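Local coordinates for enoyl-CoA hydratase/isomerase family protein (Bacillus anthracis, PDB 3KQF) that probably adds water across the double bond of 2-enoyl-CoA thioesters to give 3-hydroxyacyl-CoA, as enoyl-CoA hydratases of the crotonase superfamily do, at residues A[36-41]-A[89-94]; A[47-52]-A[99-104]. One frame throughout, in Å; residues are numbered along the deposited sequence. Where two conformers were deposited one is given.

Interaction 1 of 2, residues A[36-41]-A[89-94]; sequences ALLEEL and SMIRTT
Leu-38 of helix 35-49 carries most of this contact, its two methyls parting onto different residues of helix 81-99. CD1 presses closely on Ile-91, 3.5 Å from CG1 of that residue, and also meets the root of the Met-90 side chain, with Leu-38 CD1 and Met-90 CB 4.0 Å apart. The other methyl, CD2, turns to Thr-94 and comes within 3.9 Å of its OG1. Leu-38 leaves the backbone toward helix 81-99, and chi1 of -65° sets CG anti to the carbonyl carbon, beside the backbone N; the two methyls branch from there.

Thr-94 has two ends in this tight part. Its OG1 donates to Met-90 O at 2.7 Å, one turn back, while the Thr-94 amide reaches the same oxygen from the opposite face of the carbonyl. Gln-42 NE2 also bonds to OG1, so the buried hydroxyl is well satisfied. The Thr-94 and Leu-41 side chains cross at about a right angle, with Thr-94 CG2 3.7 Å from Leu-41 CD2. No hydrogen bond spans the two segments; the join is apolar.

The solvent side is looser. There the selenomethionine Met-90 is bent at chi2 and chi3, and in the conformer given its CE lies 4.3 Å from Glu-39 N, an approach left doubtful by a second modelled conformer.

The helix axes approach to 10.0 Å at 29°, running in roughly the same direction, as befits successive beta-alpha units of the crotonase fold. Helix 35-49 in turn packs on strand 19-24, Leu-37 on Leu-24 and Leu-41 on Ile-22; farther along the same helix, Leu-45 also touches Thr-94, and Ile-91 meets Ala-148 in a loop.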
ATOM      1  N   ALA A  36      28.475 -17.044  11.656  1.00 19.51           N
ATOM      2  CA  ALA A  36      29.283 -17.744  10.642  1.00 19.88           C
ATOM      3  C   ALA A  36      28.536 -17.819   9.302  1.00 20.53           C
ATOM      4  O   ALA A  36      29.123 -17.568   8.235  1.00 19.67           O
ATOM      5  CB  ALA A  36      29.689 -19.134  11.135  1.00 19.74           C
ATOM      6  N   LEU A  37      27.243 -18.138   9.351  1.00 19.23           N
ATOM      7  CA  LEU A  37      26.426 -18.181   8.131  1.00 19.69           C
ATOM      8  C   LEU A  37      26.324 -16.794   7.505  1.00 19.32           C
ATOM      9  O   LEU A  37      26.462 -16.648   6.288  1.00 18.79           O
ATOM     10  CB  LEU A  37      25.034 -18.752   8.412  1.00 18.76           C
ATOM     11  CG  LEU A  37      24.006 -18.758   7.258  1.00 18.40           C
ATOM     12  CD1 LEU A  37      22.938 -19.832   7.470  1.00 19.60           C
ATOM     13  CD2 LEU A  37      23.339 -17.383   7.085  1.00 17.26           C
ATOM     14  N   LEU A  38      26.130 -15.768   8.332  1.00 19.52           N
ATOM     15  CA  LEU A  38      26.018 -14.395   7.820  1.00 19.66           C
ATOM     16  C   LEU A  38      27.302 -13.968   7.100  1.00 19.98           C
ATOM     17  O   LEU A  38      27.236 -13.317   6.056  1.00 20.51           O
ATOM     18  CB  LEU A  38      25.629 -13.419   8.938  1.00 19.96           C
ATOM     19  CG  LEU A  38      24.232 -13.640   9.533  1.00 20.03           C
ATOM     20  CD1 LEU A  38      24.071 -12.781  10.771  1.00 19.00           C
ATOM     21  CD2 LEU A  38      23.103 -13.365   8.537  1.00 19.93           C
ATOM     22  N   GLU A  39      28.459 -14.358   7.645  1.00 20.87           N
ATOM     23  CA  GLU A  39      29.772 -14.086   7.024  1.00 21.29           C
ATOM     24  C   GLU A  39      29.854 -14.680   5.610  1.00 21.13           C
ATOM     25  O   GLU A  39      30.247 -13.993   4.663  1.00 19.01           O
ATOM     26  CB  GLU A  39      30.900 -14.669   7.889  1.00 22.16           C
ATOM     27  CG  GLU A  39      32.307 -14.625   7.271  1.00 26.60           C
ATOM     28  CD  GLU A  39      32.851 -13.223   7.097  1.00 32.32           C
ATOM     29  OE1 GLU A  39      32.275 -12.272   7.676  1.00 38.96           O
ATOM     30  OE2 GLU A  39      33.876 -13.078   6.393  1.00 36.15           O
ATOM     31  N   GLU A  40      29.492 -15.957   5.479  1.00 20.88           N
ATOM     32  CA  GLU A  40      29.506 -16.638   4.175  1.00 21.44           C
ATOM     33  C   GLU A  40      28.528 -16.022   3.178  1.00 20.31           C
ATOM     34  O   GLU A  40      28.841 -15.891   1.979  1.00 18.86           O
ATOM     35  CB  GLU A  40      29.204 -18.136   4.329  1.00 21.65           C
ATOM     36  CG  GLU A  40      30.305 -18.908   4.998  1.00 23.74           C
ATOM     37  CD  GLU A  40      30.027 -20.395   5.109  1.00 26.32           C
ATOM     38  OE1 GLU A  40      28.906 -20.831   4.795  1.00 27.83           O
ATOM     39  OE2 GLU A  40      30.958 -21.142   5.497  1.00 28.31           O
ATOM     40  N   LEU A  41      27.343 -15.666   3.664  1.00 19.11           N
ATOM     41  CA  LEU A  41      26.332 -15.071   2.825  1.00 19.21           C
ATOM     42  C   LEU A  41      26.803 -13.704   2.318  1.00 19.82           C
ATOM     43  O   LEU A  41      26.673 -13.411   1.142  1.00 19.78           O
ATOM     44  CB  LEU A  41      24.990 -14.996   3.568  1.00 19.62           C
ATOM     45  CG  LEU A  41      23.762 -14.571   2.774  1.00 20.54           C
ATOM     46  CD1 LEU A  41      23.585 -15.380   1.478  1.00 19.56           C
ATOM     47  CD2 LEU A  41      22.527 -14.710   3.680  1.00 18.82           C
ATOM     48  N   SER A  89      23.745  -5.886  13.903  1.00 14.65           N
ATOM     49  CA  SER A  89      24.360  -5.167  12.792  1.00 15.72           C
ATOM     50  C   SER A  89      24.683  -6.099  11.614  1.00 15.71           C
ATOM     51  O   SER A  89      24.456  -5.747  10.443  1.00 15.29           O
ATOM     52  CB  SER A  89      25.614  -4.434  13.253  1.00 16.67           C
ATOM     53  OG  SER A  89      26.227  -3.799  12.151  1.00 20.34           O
HETATM   54  N   MSE A  90      25.207  -7.279  11.927  0.50 15.37           N
HETATM   55  CA  MSE A  90      25.537  -8.260  10.904  0.50 15.68           C
HETATM   56  C   MSE A  90      24.296  -8.685  10.117  0.50 15.25           C
HETATM   57  O   MSE A  90      24.333  -8.766   8.886  0.50 15.22           O
HETATM   58  CB  MSE A  90      26.228  -9.469  11.540  0.50 15.18           C
HETATM   59  CG  MSE A  90      27.634  -9.166  11.978  0.50 15.68           C
HETATM   60 SE   MSE A  90      28.737  -8.750  10.428  0.50 16.43          SE
HETATM   61  CE  MSE A  90      28.713 -10.508   9.591  0.50 19.07           C
ATOM     62  N   ILE A  91      23.196  -8.941  10.825  1.00 15.11           N
ATOM     63  CA  ILE A  91      21.950  -9.341  10.176  1.00 15.36           C
ATOM     64  C   ILE A  91      21.400  -8.189   9.331  1.00 14.31           C
ATOM     65  O   ILE A  91      21.104  -8.376   8.158  1.00 13.26           O
ATOM     66  CB  ILE A  91      20.845  -9.788  11.155  1.00 15.72           C
ATOM     67  CG1 ILE A  91      21.298 -10.978  11.992  1.00 19.33           C
ATOM     68  CG2 ILE A  91      19.599 -10.228  10.380  1.00 20.19           C
ATOM     69  CD1 ILE A  91      20.186 -11.551  12.855  1.00 25.52           C
ATOM     70  N   ARG A  92      21.326  -6.986   9.888  1.00 12.93           N
ATOM     71  CA  ARG A  92      20.731  -5.897   9.111  1.00 14.34           C
ATOM     72  C   ARG A  92      21.567  -5.550   7.870  1.00 13.45           C
ATOM     73  O   ARG A  92      21.004  -5.292   6.809  1.00 13.76           O
ATOM     74  CB  ARG A  92      20.401  -4.659   9.964  1.00 16.33           C
ATOM     75  CG  ARG A  92      21.506  -3.720  10.261  1.00 17.77           C
ATOM     76  CD  ARG A  92      20.902  -2.409  10.821  1.00 21.17           C
ATOM     77  NE  ARG A  92      20.047  -2.657  11.983  1.00 19.40           N
ATOM     78  CZ  ARG A  92      20.450  -2.670  13.251  1.00 22.75           C
ATOM     79  NH1 ARG A  92      21.722  -2.423  13.573  1.00 19.86           N
ATOM     80  NH2 ARG A  92      19.568  -2.923  14.213  1.00 22.91           N
ATOM     81  N   THR A  93      22.897  -5.613   7.989  1.00 13.10           N
ATOM     82  CA  THR A  93      23.796  -5.343   6.856  1.00 14.06           C
ATOM     83  C   THR A  93      23.590  -6.369   5.737  1.00 12.58           C
ATOM     84  O   THR A  93      23.602  -6.040   4.551  1.00 11.61           O
ATOM     85  CB  THR A  93      25.256  -5.360   7.306  1.00 13.92           C
ATOM     86  OG1 THR A  93      25.478  -4.238   8.170  1.00 18.02           O
ATOM     87  CG2 THR A  93      26.212  -5.246   6.118  1.00 16.88           C
ATOM     88  N   THR A  94      23.414  -7.619   6.123  1.00 12.32           N
ATOM     89  CA  THR A  94      23.178  -8.684   5.145  1.00 12.28           C
ATOM     90  C   THR A  94      21.878  -8.418   4.355  1.00 12.34           C
ATOM     91  O   THR A  94      21.836  -8.583   3.128  1.00 10.81           O
ATOM     92  CB  THR A  94      23.130 -10.038   5.855  1.00 13.19           C
ATOM     93  OG1 THR A  94      24.325 -10.198   6.622  1.00 13.39           O
ATOM     94  CG2 THR A  94      23.001 -11.178   4.832  1.00 14.36           C
TER

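Interaction 2 of 2, residues A[47-52]-A[99-104]; sequences QINEEA and EQLPQP
Gln-103 supplies the polar link to the last turn of helix 35-49. Its NE2 donates to Ile-48 O at 3.1 Å with an N-H...O angle of 163°; the acceptor lies close to the Gln-103 amide plane, whereas the donor stands above the Ile-48 carbonyl plane. Glu-51 N grips the same oxygen from the opposite face. A bend at chi2 (88°) puts CD of Gln-103 near this carbonyl, and NE2 bonds to Thr-54 O as well. Gln-103 OE1 is buried without a polar partner, 3.8 Å from the Ile-48 CG2 methyl. From helix 209-222, Arg-213 bonds to Glu-51 O and Lys-216 NZ to the carbonyl oxygens of Leu-101 and Gln-103.

In the crotonase fold these segments span the C-terminal ends of the helices of two successive beta-alpha-beta crossovers and the loops that lead into the neighbouring parallel strands 56-61 and 105-109.

The apolar part of the contact is made by Leu-101, Ile-48, Asn-49 and Pro-102. Leu-101 CD2 lies against the backbone of Asn-49, 3.8 Å from its N, and meets Ile-48 CG2 more distantly at 4.2 Å. Asn-49 crosses the Pro-102 ring at about a right angle, with OD1 3.4 Å from Pro-102 CD. Arg-213 also packs on Pro-102.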
ATOM      1  N   GLN A  47      30.319 -11.247  -4.294  1.00 20.24           N
ATOM      2  CA  GLN A  47      30.714 -11.840  -5.571  1.00 20.30           C
ATOM      3  C   GLN A  47      29.609 -11.640  -6.625  1.00 18.84           C
ATOM      4  O   GLN A  47      29.857 -11.134  -7.706  1.00 19.97           O
ATOM      5  CB  GLN A  47      31.042 -13.328  -5.371  1.00 20.65           C
ATOM      6  CG  GLN A  47      31.491 -14.065  -6.627  1.00 24.81           C
ATOM      7  CD  GLN A  47      32.150 -15.418  -6.326  1.00 29.97           C
ATOM      8  OE1 GLN A  47      32.056 -15.942  -5.210  1.00 31.98           O
ATOM      9  NE2 GLN A  47      32.820 -15.986  -7.332  1.00 29.63           N
ATOM     10  N   ILE A  48      28.383 -12.004  -6.277  1.00 19.26           N
ATOM     11  CA  ILE A  48      27.237 -11.869  -7.184  1.00 19.07           C
ATOM     12  C   ILE A  48      27.003 -10.413  -7.616  1.00 19.26           C
ATOM     13  O   ILE A  48      26.641 -10.144  -8.768  1.00 18.81           O
ATOM     14  CB  ILE A  48      25.967 -12.458  -6.545  1.00 19.02           C
ATOM     15  CG1 ILE A  48      26.143 -13.967  -6.348  1.00 20.28           C
ATOM     16  CG2 ILE A  48      24.744 -12.176  -7.432  1.00 22.74           C
ATOM     17  CD1 ILE A  48      25.111 -14.599  -5.410  1.00 20.62           C
ATOM     18  N   ASN A  49      27.268  -9.478  -6.704  1.00 19.58           N
ATOM     19  CA  ASN A  49      27.130  -8.061  -6.986  1.00 21.15           C
ATOM     20  C   ASN A  49      27.939  -7.629  -8.239  1.00 21.56           C
ATOM     21  O   ASN A  49      27.529  -6.712  -8.961  1.00 21.77           O
ATOM     22  CB  ASN A  49      27.557  -7.252  -5.745  1.00 21.55           C
ATOM     23  CG  ASN A  49      27.134  -5.816  -5.812  1.00 24.96           C
ATOM     24  OD1 ASN A  49      25.953  -5.505  -5.637  1.00 26.62           O
ATOM     25  ND2 ASN A  49      28.100  -4.915  -5.967  1.00 25.54           N
ATOM     26  N   GLU A  50      29.058  -8.312  -8.489  0.70 21.57           N
ATOM     27  CA  GLU A  50      29.940  -8.014  -9.617  0.70 21.95           C
ATOM     28  C   GLU A  50      29.821  -8.996 -10.788  0.70 21.81           C
ATOM     29  O   GLU A  50      30.625  -8.950 -11.719  0.70 21.01           O
ATOM     30  CB  GLU A  50      31.392  -7.975  -9.121  0.70 22.45           C
ATOM     31  CG  GLU A  50      31.641  -6.898  -8.078  0.70 23.33           C
ATOM     32  CD  GLU A  50      31.526  -5.495  -8.646  0.70 26.80           C
ATOM     33  OE1 GLU A  50      32.229  -5.187  -9.635  0.70 28.77           O
ATOM     34  OE2 GLU A  50      30.763  -4.685  -8.081  0.70 29.33           O
ATOM     35  N   GLU A  51      28.820  -9.869 -10.752  1.00 21.33           N
ATOM     36  CA  GLU A  51      28.621 -10.853 -11.825  1.00 21.41           C
ATOM     37  C   GLU A  51      27.669 -10.357 -12.913  1.00 21.16           C
ATOM     38  O   GLU A  51      26.457 -10.423 -12.760  1.00 21.27           O
ATOM     39  CB  GLU A  51      28.114 -12.183 -11.264  1.00 21.83           C
ATOM     40  CG  GLU A  51      29.174 -13.023 -10.574  1.00 23.19           C
ATOM     41  CD  GLU A  51      28.607 -14.305  -9.964  1.00 26.81           C
ATOM     42  OE1 GLU A  51      27.377 -14.537 -10.055  1.00 26.44           O
ATOM     43  OE2 GLU A  51      29.393 -15.078  -9.386  1.00 30.04           O
ATOM     44  N   ALA A  52      28.235  -9.869 -14.013  1.00 20.88           N
ATOM     45  CA  ALA A  52      27.455  -9.406 -15.155  1.00 20.90           C
ATOM     46  C   ALA A  52      26.673 -10.542 -15.867  1.00 20.94           C
ATOM     47  O   ALA A  52      25.636 -10.294 -16.494  1.00 21.64           O
ATOM     48  CB  ALA A  52      28.376  -8.693 -16.152  1.00 21.12           C
ATOM     49  N   GLU A  99      19.013  -6.661  -0.708  0.60 12.37           N
ATOM     50  CA  GLU A  99      18.132  -5.683  -1.299  0.60 13.50           C
ATOM     51  C   GLU A  99      18.824  -4.877  -2.394  0.60 14.17           C
ATOM     52  O   GLU A  99      18.222  -4.612  -3.434  0.60 14.91           O
ATOM     53  CB  GLU A  99      17.579  -4.763  -0.210  0.60 13.38           C
ATOM     54  CG  GLU A  99      16.377  -3.975  -0.628  0.60 14.47           C
ATOM     55  CD  GLU A  99      15.695  -3.298   0.544  0.60 14.97           C
ATOM     56  OE1 GLU A  99      14.463  -3.487   0.702  0.60 14.57           O
ATOM     57  OE2 GLU A  99      16.392  -2.614   1.326  0.60 14.19           O
ATOM     58  N   GLN A 100      20.089  -4.529  -2.174  1.00 13.84           N
ATOM     59  CA  GLN A 100      20.863  -3.739  -3.142  1.00 14.63           C
ATOM     60  C   GLN A 100      21.594  -4.476  -4.266  1.00 14.28           C
ATOM     61  O   GLN A 100      22.290  -3.841  -5.053  1.00 13.89           O
ATOM     62  CB  GLN A 100      21.816  -2.827  -2.383  1.00 15.49           C
ATOM     63  CG  GLN A 100      21.063  -1.828  -1.513  1.00 18.25           C
ATOM     64  CD  GLN A 100      21.970  -1.037  -0.594  1.00 24.38           C
ATOM     65  OE1 GLN A 100      23.191  -1.145  -0.675  1.00 31.29           O
ATOM     66  NE2 GLN A 100      21.372  -0.245   0.302  1.00 27.21           N
ATOM     67  N   LEU A 101      21.434  -5.789  -4.366  1.00 14.52           N
ATOM     68  CA  LEU A 101      21.996  -6.506  -5.509  1.00 13.02           C
ATOM     69  C   LEU A 101      21.365  -5.933  -6.782  1.00 11.68           C
ATOM     70  O   LEU A 101      20.173  -5.584  -6.790  1.00 10.33           O
ATOM     71  CB  LEU A 101      21.674  -7.984  -5.456  1.00 13.21           C
ATOM     72  CG  LEU A 101      22.495  -8.848  -4.530  1.00 13.42           C
ATOM     73  CD1 LEU A 101      21.899 -10.265  -4.515  1.00 12.88           C
ATOM     74  CD2 LEU A 101      23.963  -8.831  -4.971  1.00 13.73           C
ATOM     75  N   PRO A 102      22.154  -5.816  -7.860  1.00 10.75           N
ATOM     76  CA  PRO A 102      21.569  -5.280  -9.074  1.00 10.32           C
ATOM     77  C   PRO A 102      20.516  -6.195  -9.654  1.00  9.87           C
ATOM     78  O   PRO A 102      19.590  -5.744 -10.337  1.00 10.14           O
ATOM     79  CB  PRO A 102      22.771  -5.186 -10.043  1.00 11.25           C
ATOM     80  CG  PRO A 102      23.815  -6.034  -9.468  1.00 13.05           C
ATOM     81  CD  PRO A 102      23.609  -6.015  -7.988  1.00 10.40           C
ATOM     82  N   GLN A 103      20.653  -7.485  -9.388  1.00  8.90           N
ATOM     83  CA  GLN A 103      19.724  -8.452  -9.932  1.00  8.34           C
ATOM     84  C   GLN A 103      18.448  -8.576  -9.110  1.00  9.15           C
ATOM     85  O   GLN A 103      18.472  -8.374  -7.899  1.00  8.23           O
ATOM     86  CB  GLN A 103      20.346  -9.849  -9.940  1.00  8.42           C
ATOM     87  CG  GLN A 103      21.632 -10.035 -10.729  1.00  9.28           C
ATOM     88  CD  GLN A 103      22.908  -9.752  -9.941  1.00  9.52           C
ATOM     89  OE1 GLN A 103      22.879  -9.222  -8.832  1.00 11.22           O
ATOM     90  NE2 GLN A 103      24.049 -10.119 -10.534  1.00  7.65           N
ATOM     91  N   PRO A 104      17.339  -8.950  -9.765  1.00 12.51           N
ATOM     92  CA  PRO A 104      16.150  -9.295  -8.974  1.00 12.01           C
ATOM     93  C   PRO A 104      16.476 -10.516  -8.077  1.00 13.26           C
ATOM     94  O   PRO A 104      17.232 -11.415  -8.489  1.00 14.06           O
ATOM     95  CB  PRO A 104      15.132  -9.690 -10.042  1.00 13.48           C
ATOM     96  CG  PRO A 104      15.507  -8.901 -11.223  1.00 12.95           C
ATOM     97  CD  PRO A 104      17.026  -8.922 -11.207  1.00 11.56           C
TER

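From the N terminus, the chain passes through strand 19-24 into helix 35-49, which supplies residues 36-41 to interaction 1 near its start and residues 47-49 to interaction 2 at its end. Strand 56-61 follows, then helix 81-99, whose residues 89-94 return to 36-41 and close a loop of 47 intervening residues. The chain leaves that helix through 99-104, which meets 47-52 and closes a second loop of 46 residues before strand 105-109. The closures cross rather than nest, as expected for two helices side by side and similarly directed. The centres of interactions 1 and 2 are about 16 Å apart. Without touching, they join the helix bodies and, separately, the turns leading back to the sheet.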